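Local coordinates for oxysterol-binding protein homolog 3 (PDB 4IC4) that carries lipids such as sterols and phosphoinositides in a hydrophobic pocket and transfers them between membranes through the cytosol, at residues F128-I131 with G136-L139. Numbering follows the deposited sequence.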
# COMPACT_ATOMS: atom_id res chain seq x y z
N PHE A 128 -6.53 3.51 -9.47
CA PHE A 128 -7.32 2.96 -8.39
C PHE A 128 -7.76 4.10 -7.50
O PHE A 128 -6.94 4.82 -6.94
CB PHE A 128 -6.55 1.95 -7.54
CG PHE A 128 -7.34 1.43 -6.37
CD1 PHE A 128 -8.51 0.71 -6.56
CD2 PHE A 128 -6.94 1.71 -5.06
CE1 PHE A 128 -9.28 0.27 -5.48
CE2 PHE A 128 -7.69 1.28 -3.97
CZ PHE A 128 -8.87 0.56 -4.18
N GLU A 129 -9.07 4.29 -7.42
CA GLU A 129 -9.62 5.33 -6.56
C GLU A 129 -10.17 4.65 -5.32
O GLU A 129 -10.54 3.47 -5.35
CB GLU A 129 -10.76 6.07 -7.26
CG GLU A 129 -12.01 5.22 -7.49
CD GLU A 129 -13.26 6.05 -7.72
OE1 GLU A 129 -14.24 5.86 -6.98
OE2 GLU A 129 -13.27 6.89 -8.65
N LEU A 130 -10.21 5.39 -4.22
CA LEU A 130 -10.75 4.87 -2.98
C LEU A 130 -11.36 6.01 -2.19
O LEU A 130 -10.66 6.86 -1.64
CB LEU A 130 -9.67 4.18 -2.15
CG LEU A 130 -10.17 3.60 -0.82
CD1 LEU A 130 -11.23 2.53 -1.07
CD2 LEU A 130 -9.00 3.03 -0.04
N ILE A 131 -12.69 6.02 -2.15
CA ILE A 131 -13.43 7.03 -1.41
C ILE A 131 -13.96 6.38 -0.14
O ILE A 131 -14.73 5.42 -0.21
CB ILE A 131 -14.62 7.56 -2.23
CG1 ILE A 131 -14.13 8.27 -3.49
CG2 ILE A 131 -15.45 8.51 -1.37
CD1 ILE A 131 -15.24 8.67 -4.45
N GLY A 136 -13.66 10.13 6.09
CA GLY A 136 -13.52 11.46 5.55
C GLY A 136 -12.44 11.70 4.52
O GLY A 136 -12.02 12.85 4.33
N PHE A 137 -11.99 10.66 3.82
CA PHE A 137 -10.96 10.89 2.82
C PHE A 137 -11.23 10.21 1.50
O PHE A 137 -12.09 9.33 1.38
CB PHE A 137 -9.58 10.44 3.35
CG PHE A 137 -9.35 8.94 3.30
CD1 PHE A 137 -8.96 8.32 2.12
CD2 PHE A 137 -9.51 8.16 4.45
CE1 PHE A 137 -8.71 6.94 2.08
CE2 PHE A 137 -9.26 6.79 4.42
CZ PHE A 137 -8.87 6.17 3.23
N ARG A 138 -10.50 10.64 0.48
CA ARG A 138 -10.59 10.05 -0.83
C ARG A 138 -9.16 9.94 -1.32
O ARG A 138 -8.31 10.76 -0.99
CB ARG A 138 -11.42 10.90 -1.79
CG ARG A 138 -10.80 12.23 -2.14
CD ARG A 138 -11.73 13.01 -3.04
NE ARG A 138 -11.13 14.26 -3.50
CZ ARG A 138 -11.80 15.21 -4.14
NH1 ARG A 138 -13.09 15.04 -4.40
NH2 ARG A 138 -11.19 16.32 -4.53
N LEU A 139 -8.91 8.91 -2.12
CA LEU A 139 -7.58 8.68 -2.64
C LEU A 139 -7.65 8.33 -4.11
O LEU A 139 -8.61 7.69 -4.56
CB LEU A 139 -6.94 7.53 -1.85
CG LEU A 139 -5.65 6.84 -2.30
CD1 LEU A 139 -5.07 6.08 -1.12
CD2 LEU A 139 -5.92 5.89 -3.47
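With CG of Leu139 swung away from the backbone N (chi1 168°), its CD2 lies 4.3 Å from Leu130 CB and 3.8 Å from the carbonyl O of Phe128. Leu130, in the same setting of chi1, brings its CD2 to the Phe137 ring, 4.5 Å from CE1. Branched and aromatic apolar groups suit this face of the sheet, which packs on helices 71-76 and 300-305. Beneath them the backbones of Leu130 and Leu139 form a hydrogen-bonded antiparallel pair: Leu130 N donates to Leu139 O (2.8 Å) and Leu139 N to Leu130 O (2.7 Å), the latter bent to 140° at the hydrogen. CA-H groups of Glu129 and Arg138 add a weak contact to each carbonyl.

Across the other face, Ile131 CG1 runs alongside Arg138 CB at 4.1 Å. Arginine fits here because its methylenes pack on isoleucine while the extended chain carries the guanidinium onward to a salt bridge with Glu156 and a cation-pi contact with Trp382. Glu129, on this face too, reaches Tyr381 and Arg385. Where the strands turn, Gly136, at positive phi, and Phe137 both face Arg132, a G1 beta bulge in an antiparallel beta hairpin of the OSBP-related domain's beta barrel.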